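Local coordinates for protein glyoxylate reductase (Paecilomyces sp. J18, PDB 3WNV) that probably catalyses the reduction of glyoxylate to glycolate with a nicotinamide cofactor, as a member of the D-isomer-specific 2-hydroxyacid dehydrogenase family, at residues I239-T242 against L247-E250; F211-A216 against H223-K228; K251-A256 against A263-D268; G279-N282 against M287-P290. All blocks are in the same frame, centred on the assembly; numbering follows the deposited sequence.

Interaction 1. Residues I239-T242 against L247-E250; sequences IVNT and LIDE
Ile248 reaches across to Asn241 with its end methyl: CD1 lies 3.5 Å from Asn241 ND2, and CG1 behind it is 4.0 Å from the same nitrogen. The two side chains extend from facing sides of the gap. The methyl lies well out of the amide plane, so it packs above and beyond the nitrogen end of the group. The same CD1 meets Ile239 CG2 at 4.2 Å, where the two isoleucines run alongside each other, antiparallel. Ile248 CG1 stands anti to its carbonyl carbon (chi1 -55°) and the chain then runs extended, which carries CD1 to the strand. Leu247 adds a looser touch, its CD1 4.4 Å from Asn241 OD1.

One shell out, the amide of Asn241 is engaged by the intervening loop. OD1 accepts from Ala243 N, the bond that defines an Asx turn, and ND2 donates to Arg244 O. This pair fixes the rotation of the amide and ties the strand end to the turn that follows it. Beyond Ile248, Asp249 is the N-cap of helix 250-259, its OD1 accepting from Ala252 N.

The buried contact thus joins the end of strand 237-241 to the loop leading into helix 250-259. Strands 210-213 and 262-267 flank that strand in the sheet, and Val240, directed away from Ile248, packs on Met123 of helix 112-127.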
loop_
_atom_site.group_PDB
_atom_site.type_symbol
_atom_site.label_atom_id
_atom_site.label_comp_id
_atom_site.label_asym_id
_atom_site.label_seq_id
_atom_site.Cartn_x
_atom_site.Cartn_y
_atom_site.Cartn_z
ATOM N N ILE A 239 0.856 4.879 -17.006
ATOM C CA ILE A 239 1.426 4.603 -15.666
ATOM C C ILE A 239 0.357 4.140 -14.695
ATOM O O ILE A 239 -0.669 4.780 -14.578
ATOM C CB ILE A 239 2.187 5.844 -15.104
ATOM C CG1 ILE A 239 3.398 6.192 -15.968
ATOM C CG2 ILE A 239 2.604 5.628 -13.640
ATOM C CD1 ILE A 239 3.963 7.562 -15.711
ATOM N N VAL A 240 0.614 3.037 -13.988
ATOM C CA VAL A 240 -0.299 2.543 -12.937
ATOM C C VAL A 240 0.387 2.550 -11.595
ATOM O O VAL A 240 1.548 2.134 -11.499
ATOM C CB VAL A 240 -0.764 1.126 -13.276
ATOM C CG1 VAL A 240 -1.543 0.481 -12.111
ATOM C CG2 VAL A 240 -1.604 1.110 -14.569
ATOM N N ASN A 241 -0.324 3.012 -10.565
ATOM C CA ASN A 241 0.181 3.005 -9.210
ATOM C C ASN A 241 -0.869 2.605 -8.233
ATOM O O ASN A 241 -1.821 3.289 -8.066
ATOM C CB ASN A 241 0.681 4.405 -8.847
ATOM C CG ASN A 241 1.581 4.423 -7.646
ATOM O OD1 ASN A 241 1.922 3.396 -7.138
ATOM N ND2 ASN A 241 1.995 5.593 -7.246
ATOM N N THR A 242 -0.665 1.489 -7.586
ATOM C CA THR A 242 -1.492 1.068 -6.500
ATOM C C THR A 242 -0.738 1.026 -5.160
ATOM O O THR A 242 -1.241 0.551 -4.211
ATOM C CB THR A 242 -2.132 -0.281 -6.758
ATOM O OG1 THR A 242 -1.100 -1.200 -6.967
ATOM C CG2 THR A 242 -2.995 -0.250 -7.978
ATOM N N LEU A 247 5.532 8.058 -4.287
ATOM C CA LEU A 247 6.604 7.482 -5.099
ATOM C C LEU A 247 6.750 8.244 -6.401
ATOM O O LEU A 247 7.791 8.171 -7.071
ATOM C CB LEU A 247 6.314 6.012 -5.434
ATOM C CG LEU A 247 6.250 5.026 -4.258
ATOM C CD1 LEU A 247 5.702 3.704 -4.833
ATOM C CD2 LEU A 247 7.626 4.815 -3.598
ATOM N N ILE A 248 5.701 8.976 -6.772
ATOM C CA ILE A 248 5.731 9.757 -7.990
ATOM C C ILE A 248 5.614 11.224 -7.601
ATOM O O ILE A 248 4.871 11.556 -6.683
ATOM C CB ILE A 248 4.547 9.423 -8.917
ATOM C CG1 ILE A 248 4.531 7.935 -9.197
ATOM C CG2 ILE A 248 4.641 10.303 -10.206
ATOM C CD1 ILE A 248 3.303 7.429 -9.960
ATOM N N ASP A 249 6.408 12.069 -8.267
ATOM C CA ASP A 249 6.302 13.519 -8.187
ATOM C C ASP A 249 5.012 13.883 -8.937
ATOM O O ASP A 249 5.001 13.981 -10.172
ATOM C CB ASP A 249 7.539 14.158 -8.857
ATOM C CG ASP A 249 7.506 15.674 -8.822
ATOM O OD1 ASP A 249 6.427 16.231 -8.576
ATOM O OD2 ASP A 249 8.560 16.328 -9.037
ATOM N N GLU A 250 3.911 14.017 -8.197
ATOM C CA GLU A 250 2.597 14.094 -8.842
ATOM C C GLU A 250 2.488 15.352 -9.693
ATOM O O GLU A 250 1.814 15.365 -10.729
ATOM C CB GLU A 250 1.500 14.050 -7.769
ATOM C CG GLU A 250 0.117 13.689 -8.301
ATOM C CD GLU A 250 -0.818 13.293 -7.145
ATOM O OE1 GLU A 250 -0.517 12.253 -6.519
ATOM O OE2 GLU A 250 -1.817 14.018 -6.829
#

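Interaction 2. Residues F211-A216 against H223-K228; sequences FSLNLA and HIIGEK
The CA atoms of Leu213 and Ile225 are 9.6 Å apart, a spacing at which the strand end and the loop before helix 227-232 meet through side chains rather than backbone bonds. Ile225 does most of the bridging. Its CD1 sits 3.8 Å from Phe211 CE1 and equally close to Phe211 CZ, so the methyl meets the far end of the ring obliquely. Phe211 and Ile225 extend from opposite directions, the phenyl brought forward by a CG anti to the backbone N (chi1 -177°). One atom back along the same isoleucine, CG1 touches Leu213 CD1 at 4.0 Å, where the two chains cross obliquely. Leu213 CG stands between its own N and carbonyl carbon (chi1 44°), a rotation that holds CD1 against the isoleucine.

Beyond the strand's end, Leu215 and Ile224 cross at about a right angle. Leu215 CD1 fits against both branches of Ile224, 3.8 Å from CD1 and 4.1 Å from CG2. The five side chains form a continuous apolar row.

Gly226 follows as the N-cap of helix 227-232, its N bonded to Glu229 OE1. On the other flank of the strand, Asn214 ND2 bonds to Gly161 O, and Leu215 touches the probable GxGxxG turn. Packing of a strand end on the loop that leads into its connecting helix is characteristic of the beta-alpha-beta unit of a Rossmann fold, made here by strand 210-213, helix 227-232 and strand 237-241.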
loop_
_atom_site.group_PDB
_atom_site.type_symbol
_atom_site.label_atom_id
_atom_site.label_comp_id
_atom_site.label_asym_id
_atom_site.label_seq_id
_atom_site.Cartn_x
_atom_site.Cartn_y
_atom_site.Cartn_z
ATOM N N PHE A 211 3.670 1.137 -17.248
ATOM C CA PHE A 211 4.700 1.161 -16.201
ATOM C C PHE A 211 4.042 1.140 -14.839
ATOM O O PHE A 211 3.300 2.057 -14.496
ATOM C CB PHE A 211 5.560 2.424 -16.374
ATOM C CG PHE A 211 6.696 2.522 -15.400
ATOM C CD1 PHE A 211 6.488 2.990 -14.098
ATOM C CD2 PHE A 211 7.987 2.107 -15.796
ATOM C CE1 PHE A 211 7.566 3.057 -13.182
ATOM C CE2 PHE A 211 9.048 2.196 -14.907
ATOM C CZ PHE A 211 8.831 2.670 -13.593
ATOM N N SER A 212 4.357 0.155 -14.010
ATOM C CA SER A 212 3.687 0.059 -12.684
ATOM C C SER A 212 4.700 -0.088 -11.554
ATOM O O SER A 212 5.835 -0.547 -11.762
ATOM C CB SER A 212 2.713 -1.117 -12.649
ATOM O OG SER A 212 3.463 -2.331 -12.587
ATOM N N LEU A 213 4.324 0.324 -10.348
ATOM C CA LEU A 213 5.316 0.285 -9.280
ATOM C C LEU A 213 4.778 -0.291 -7.983
ATOM O O LEU A 213 3.615 -0.065 -7.646
ATOM C CB LEU A 213 5.958 1.676 -9.045
ATOM C CG LEU A 213 5.208 3.024 -8.984
ATOM C CD1 LEU A 213 6.254 4.102 -8.565
ATOM C CD2 LEU A 213 4.609 3.455 -10.295
ATOM N N ASN A 214 5.608 -1.084 -7.307
ATOM C CA ASN A 214 5.292 -1.597 -5.971
ATOM C C ASN A 214 6.483 -1.462 -5.037
ATOM O O ASN A 214 7.180 -2.434 -4.756
ATOM C CB ASN A 214 4.872 -3.068 -6.034
ATOM C CG ASN A 214 3.880 -3.354 -7.148
ATOM O OD1 ASN A 214 2.658 -3.056 -7.062
ATOM N ND2 ASN A 214 4.388 -3.946 -8.209
ATOM N N LEU A 215 6.746 -0.245 -4.583
ATOM C CA LEU A 215 7.833 0.001 -3.651
ATOM C C LEU A 215 7.254 0.467 -2.346
ATOM O O LEU A 215 6.206 1.137 -2.307
ATOM C CB LEU A 215 8.763 1.118 -4.173
ATOM C CG LEU A 215 9.453 0.810 -5.471
ATOM C CD1 LEU A 215 10.261 2.006 -5.897
ATOM C CD2 LEU A 215 10.390 -0.401 -5.247
ATOM N N ALA A 216 7.964 0.143 -1.274
ATOM C CA ALA A 216 7.736 0.732 0.021
ATOM C C ALA A 216 8.131 2.189 -0.088
ATOM O O ALA A 216 9.101 2.542 -0.769
ATOM C CB ALA A 216 8.581 0.035 1.046
ATOM N N HIS A 223 9.289 10.320 -4.689
ATOM C CA HIS A 223 9.587 10.871 -6.023
ATOM C C HIS A 223 10.628 10.094 -6.823
ATOM O O HIS A 223 11.336 10.677 -7.673
ATOM C CB HIS A 223 10.068 12.320 -5.891
ATOM C CG HIS A 223 9.017 13.276 -5.428
ATOM N ND1 HIS A 223 9.162 14.641 -5.522
ATOM C CD2 HIS A 223 7.782 13.063 -4.903
ATOM C CE1 HIS A 223 8.081 15.233 -5.043
ATOM N NE2 HIS A 223 7.230 14.294 -4.665
ATOM N N ILE A 224 10.753 8.799 -6.575
ATOM C CA ILE A 224 11.619 7.994 -7.426
ATOM C C ILE A 224 11.252 8.121 -8.926
ATOM O O ILE A 224 12.123 8.019 -9.791
ATOM C CB ILE A 224 11.642 6.526 -6.982
ATOM C CG1 ILE A 224 12.811 5.780 -7.625
ATOM C CG2 ILE A 224 10.279 5.866 -7.208
ATOM C CD1 ILE A 224 13.022 4.373 -7.038
ATOM N N ILE A 225 9.971 8.347 -9.236
ATOM C CA ILE A 225 9.568 8.751 -10.592
ATOM C C ILE A 225 9.312 10.264 -10.595
ATOM O O ILE A 225 8.293 10.728 -10.130
ATOM C CB ILE A 225 8.301 7.960 -11.046
ATOM C CG1 ILE A 225 8.544 6.453 -10.862
ATOM C CG2 ILE A 225 7.876 8.306 -12.495
ATOM C CD1 ILE A 225 9.574 5.918 -11.796
ATOM N N GLY A 226 10.284 11.039 -11.057
ATOM C CA GLY A 226 10.083 12.461 -11.194
ATOM C C GLY A 226 10.298 12.869 -12.646
ATOM O O GLY A 226 10.219 12.024 -13.530
ATOM N N GLU A 227 10.561 14.153 -12.882
ATOM C CA GLU A 227 10.632 14.691 -14.250
ATOM C C GLU A 227 11.592 13.917 -15.110
ATOM O O GLU A 227 11.286 13.604 -16.273
ATOM C CB GLU A 227 11.158 16.116 -14.216
ATOM C CG GLU A 227 10.168 17.175 -13.869
ATOM C CD GLU A 227 10.660 18.528 -14.345
ATOM O OE1 GLU A 227 11.670 18.548 -15.084
ATOM O OE2 GLU A 227 10.043 19.552 -13.988
ATOM N N LYS A 228 12.771 13.658 -14.548
ATOM C CA LYS A 228 13.861 12.974 -15.262
ATOM C C LYS A 228 13.396 11.599 -15.738
ATOM O O LYS A 228 13.641 11.210 -16.888
ATOM C CB LYS A 228 15.099 12.789 -14.359
ATOM C CG LYS A 228 16.379 13.503 -14.818
ATOM C CD LYS A 228 17.650 12.737 -14.370
ATOM C CE LYS A 228 18.086 11.675 -15.407
ATOM N NZ LYS A 228 18.191 12.199 -16.837
#

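Interaction 3. Residues K251-A256 against A263-D268; sequences KALVRA and ASVGLD
Leu253 meets Val265 and Leu267 tip to tip, the helix side chain and those of the strand reaching toward each other. The fork of Leu253 is divided between them: CD1 lies 3.8 Å from Val265 CG1, while CD2 lies 4.2 Å from Leu267 CD1. The CA atoms of Leu253 and Val265 are 9.2 Å apart, so the side chains span the whole gap between helix and strand, and the backbones do not touch here. With CG anti to the backbone N (chi1 171°), Leu253 points its isopropyl group off the helix toward the sheet. On the strand, Val265 and Leu267 alternate with Gly266, which puts both on the same face. Val265 CG1 is anti to its carbonyl carbon (chi1 -64°), the rotation that sends this branch, rather than CG2, to the leucine.

Other parts of the fold close in around these three side chains. Ile239 of the neighbouring strand 237-241 touches both Leu253 and Val265, and Leu280 of helix 278-281 packs on Val265 and Leu267.

A backbone hydrogen bond between Ala256 and Val262 ties helix 250-259 to strand 262-267 near the turn between them. At the side chains themselves, every group that crosses is a methyl, and all three residues are buried. Adhesion there therefore rests on van der Waals fit and exclusion of water, without a directional bond among them.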
loop_
_atom_site.group_PDB
_atom_site.type_symbol
_atom_site.label_atom_id
_atom_site.label_comp_id
_atom_site.label_asym_id
_atom_site.label_seq_id
_atom_site.Cartn_x
_atom_site.Cartn_y
_atom_site.Cartn_z
ATOM N N LYS A 251 3.169 16.412 -9.288
ATOM C CA LYS A 251 3.118 17.639 -10.092
ATOM C C LYS A 251 3.838 17.414 -11.414
ATOM O O LYS A 251 3.392 17.874 -12.456
ATOM C CB LYS A 251 3.705 18.838 -9.352
ATOM C CG LYS A 251 2.773 19.440 -8.318
ATOM C CD LYS A 251 3.489 20.533 -7.584
ATOM C CE LYS A 251 2.664 21.009 -6.403
ATOM N NZ LYS A 251 3.444 21.922 -5.522
ATOM N N ALA A 252 4.933 16.662 -11.384
ATOM C CA ALA A 252 5.632 16.316 -12.623
ATOM C C ALA A 252 4.832 15.365 -13.514
ATOM O O ALA A 252 4.873 15.446 -14.754
ATOM C CB ALA A 252 7.002 15.702 -12.308
ATOM N N LEU A 253 4.111 14.457 -12.887
ATOM C CA LEU A 253 3.236 13.541 -13.599
ATOM C C LEU A 253 2.158 14.350 -14.331
ATOM O O LEU A 253 1.856 14.088 -15.516
ATOM C CB LEU A 253 2.622 12.552 -12.596
ATOM C CG LEU A 253 1.519 11.678 -13.220
ATOM C CD1 LEU A 253 2.122 10.702 -14.162
ATOM C CD2 LEU A 253 0.752 10.963 -12.084
ATOM N N VAL A 254 1.594 15.351 -13.650
ATOM C CA VAL A 254 0.578 16.204 -14.299
ATOM C C VAL A 254 1.156 16.928 -15.528
ATOM O O VAL A 254 0.546 16.937 -16.613
ATOM C CB VAL A 254 -0.050 17.204 -13.304
ATOM C CG1 VAL A 254 -0.848 18.306 -14.079
ATOM C CG2 VAL A 254 -0.981 16.460 -12.312
ATOM N N ARG A 255 2.340 17.525 -15.392
ATOM C CA ARG A 255 2.953 18.159 -16.559
ATOM C C ARG A 255 3.202 17.191 -17.726
ATOM O O ARG A 255 3.128 17.577 -18.892
ATOM C CB ARG A 255 4.272 18.850 -16.170
ATOM C CG ARG A 255 4.100 19.891 -15.069
ATOM C CD ARG A 255 5.340 20.769 -14.922
ATOM N NE ARG A 255 6.486 20.035 -14.375
ATOM C CZ ARG A 255 6.739 19.873 -13.070
ATOM N NH1 ARG A 255 5.922 20.373 -12.153
ATOM N NH2 ARG A 255 7.820 19.210 -12.675
ATOM N N ALA A 256 3.528 15.941 -17.407
ATOM C CA ALA A 256 3.804 14.935 -18.409
ATOM C C ALA A 256 2.532 14.438 -19.099
ATOM O O ALA A 256 2.530 14.071 -20.280
ATOM C CB ALA A 256 4.620 13.760 -17.763
ATOM N N ALA A 263 0.214 9.033 -21.813
ATOM C CA ALA A 263 -1.080 8.977 -22.467
ATOM C C ALA A 263 -2.215 8.946 -21.424
ATOM O O ALA A 263 -3.260 9.610 -21.564
ATOM C CB ALA A 263 -1.149 7.768 -23.389
ATOM N N SER A 264 -2.009 8.176 -20.361
ATOM C CA SER A 264 -3.035 8.011 -19.345
ATOM C C SER A 264 -2.396 7.461 -18.092
ATOM O O SER A 264 -1.255 6.999 -18.126
ATOM C CB SER A 264 -4.147 7.078 -19.810
ATOM O OG SER A 264 -5.204 7.086 -18.838
ATOM N N VAL A 265 -3.125 7.525 -16.989
ATOM C CA VAL A 265 -2.686 6.886 -15.759
ATOM C C VAL A 265 -3.848 6.129 -15.148
ATOM O O VAL A 265 -5.005 6.465 -15.361
ATOM C CB VAL A 265 -2.129 7.839 -14.700
ATOM C CG1 VAL A 265 -0.828 8.536 -15.191
ATOM C CG2 VAL A 265 -3.204 8.900 -14.308
ATOM N N GLY A 266 -3.499 5.105 -14.385
ATOM C CA GLY A 266 -4.466 4.301 -13.647
ATOM C C GLY A 266 -4.000 4.319 -12.198
ATOM O O GLY A 266 -3.110 3.549 -11.826
ATOM N N LEU A 267 -4.606 5.174 -11.380
ATOM C CA LEU A 267 -4.106 5.389 -10.010
ATOM C C LEU A 267 -5.103 4.999 -8.943
ATOM O O LEU A 267 -6.283 5.263 -9.095
ATOM C CB LEU A 267 -3.769 6.877 -9.809
ATOM C CG LEU A 267 -2.782 7.434 -10.856
ATOM C CD1 LEU A 267 -2.551 8.910 -10.561
ATOM C CD2 LEU A 267 -1.437 6.676 -10.864
ATOM N N ASP A 268 -4.594 4.479 -7.816
ATOM C CA ASP A 268 -5.408 4.177 -6.655
ATOM C C ASP A 268 -4.832 4.971 -5.516
ATOM O O ASP A 268 -5.419 5.052 -4.454
ATOM C CB ASP A 268 -5.305 2.694 -6.340
ATOM C CG ASP A 268 -6.393 2.211 -5.371
ATOM O OD1 ASP A 268 -7.571 2.644 -5.513
ATOM O OD2 ASP A 268 -6.048 1.393 -4.489
#

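Interaction 4. Residues G279-N282 against M287-P290; sequences GLLN and MLLP
Leu288 approaches residues 280 and 281 from strand 287-288 and carries nearly all of this contact. Its CB points toward the helix but lies too far back to touch it. CG stands anti to the carbonyl carbon (chi1 -58°) and branches into CD1, which continues the extended chain to the helix, and CD2. CD1 rests on the backbone at the helix end: it lies 3.7 Å from Leu280 O and 3.9 Å from Leu281 CA, so it packs along one peptide unit. It also reaches Leu281 CD1 at 4.1 Å, the two leucines crossing at a slant. Leu281 directs its CB away from the strand, and its side chain must bend back: CG goes anti to the backbone N (chi1 -162°), and the second torsion of 52° brings CD1 round. The other methyl of Leu288, CD2, is 4.5 Å from Leu280 CG, a loose approach beside the main one.

The packing is methyl on carbonyl as much as methyl on methyl. Burial is graded across it, from Leu280 inside the protein to Leu281 at the surface.

Leu288 also packs on Tyr270 and Leu267, while Leu280 turns to Val254 and Leu257 of helix 250-259. Helix 278-281 thus packs, through Leu288, on one face of the edge strand 287-288, whose neighbour in the sheet is strand 262-267, and Met287 and Leu289 pack on helix 112-127 across the sheet.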
loop_
_atom_site.group_PDB
_atom_site.type_symbol
_atom_site.label_atom_id
_atom_site.label_comp_id
_atom_site.label_asym_id
_atom_site.label_seq_id
_atom_site.Cartn_x
_atom_site.Cartn_y
_atom_site.Cartn_z
ATOM N N GLY A 279 -4.926 19.128 -11.761
ATOM C CA GLY A 279 -4.744 18.755 -13.153
ATOM C C GLY A 279 -4.870 17.262 -13.366
ATOM O O GLY A 279 -5.137 16.793 -14.480
ATOM N N LEU A 280 -4.691 16.498 -12.296
ATOM C CA LEU A 280 -4.882 15.053 -12.380
ATOM C C LEU A 280 -6.385 14.710 -12.228
ATOM O O LEU A 280 -6.985 14.035 -13.073
ATOM C CB LEU A 280 -4.034 14.407 -11.290
ATOM C CG LEU A 280 -3.848 12.915 -11.285
ATOM C CD1 LEU A 280 -3.395 12.478 -12.666
ATOM C CD2 LEU A 280 -2.790 12.532 -10.240
ATOM N N LEU A 281 -6.993 15.227 -11.171
ATOM C CA LEU A 281 -8.392 14.951 -10.879
ATOM C C LEU A 281 -9.268 15.390 -12.027
ATOM O O LEU A 281 -10.269 14.733 -12.327
ATOM C CB LEU A 281 -8.811 15.674 -9.588
ATOM C CG LEU A 281 -10.075 15.193 -8.885
ATOM C CD1 LEU A 281 -9.983 13.699 -8.670
ATOM C CD2 LEU A 281 -10.221 15.923 -7.546
ATOM N N ASN A 282 -8.861 16.458 -12.721
ATOM C CA ASN A 282 -9.739 17.086 -13.719
ATOM C C ASN A 282 -9.538 16.524 -15.098
ATOM O O ASN A 282 -10.175 16.970 -16.036
ATOM C CB ASN A 282 -9.549 18.607 -13.780
ATOM C CG ASN A 282 -9.861 19.296 -12.461
ATOM O OD1 ASN A 282 -10.529 18.734 -11.587
ATOM N ND2 ASN A 282 -9.360 20.529 -12.307
ATOM N N MET A 287 -7.622 7.356 -15.192
ATOM C CA MET A 287 -8.538 6.433 -14.511
ATOM C C MET A 287 -8.167 6.439 -13.044
ATOM O O MET A 287 -7.046 6.047 -12.704
ATOM C CB MET A 287 -8.393 5.033 -15.092
ATOM C CG MET A 287 -9.369 4.054 -14.445
ATOM S SD MET A 287 -11.090 4.318 -14.995
ATOM C CE MET A 287 -12.045 3.285 -13.878
ATOM N N LEU A 288 -9.078 6.917 -12.191
ATOM C CA LEU A 288 -8.715 7.260 -10.799
ATOM C C LEU A 288 -9.664 6.605 -9.814
ATOM O O LEU A 288 -10.909 6.712 -9.964
ATOM C CB LEU A 288 -8.808 8.767 -10.594
ATOM C CG LEU A 288 -7.935 9.630 -11.505
ATOM C CD1 LEU A 288 -8.052 11.101 -11.166
ATOM C CD2 LEU A 288 -6.444 9.200 -11.417
ATOM N N LEU A 289 -9.093 5.964 -8.793
ATOM C CA LEU A 289 -9.857 5.424 -7.655
ATOM C C LEU A 289 -9.322 5.998 -6.339
ATOM O O LEU A 289 -8.143 6.363 -6.233
ATOM C CB LEU A 289 -9.757 3.883 -7.630
ATOM C CG LEU A 289 -10.469 3.181 -8.810
ATOM C CD1 LEU A 289 -10.129 1.688 -8.776
ATOM C CD2 LEU A 289 -11.987 3.373 -8.711
ATOM N N PRO A 290 -10.190 6.078 -5.314
ATOM C CA PRO A 290 -9.748 6.650 -4.019
ATOM C C PRO A 290 -9.206 5.611 -3.049
ATOM O O PRO A 290 -9.781 5.357 -1.964
ATOM C CB PRO A 290 -11.017 7.287 -3.468
ATOM C CG PRO A 290 -12.160 6.364 -4.026
ATOM C CD PRO A 290 -11.661 5.967 -5.426
#

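In the fold
The four contacts step in chain order across the parallel sheet of the probable nucleotide-binding domain, strands 210-213, 237-241, 262-267 and 287-288 being successive neighbours. Interactions 1 and 2, with centres about 6 Å apart, are joined by probable hydrogen bonds, Val240 N to Phe211 O (2.9 Å) and Asp249 N to Ile225 O (3.0 Å). Probable interstrand backbone hydrogen bonds also link interactions 1 and 3 (Ile239 O to Gly266 N, 2.9 Å) and 3 and 4 (Val265 O to Met287 N, 2.8 Å). Between helices, Glu227 OE2 salt-bridges Arg255 NH2 at 2.6 Å. Interactions 2 and 4, about 17 Å apart between centres, do not touch; interaction 2 lies beside the probable GxGxxG turn.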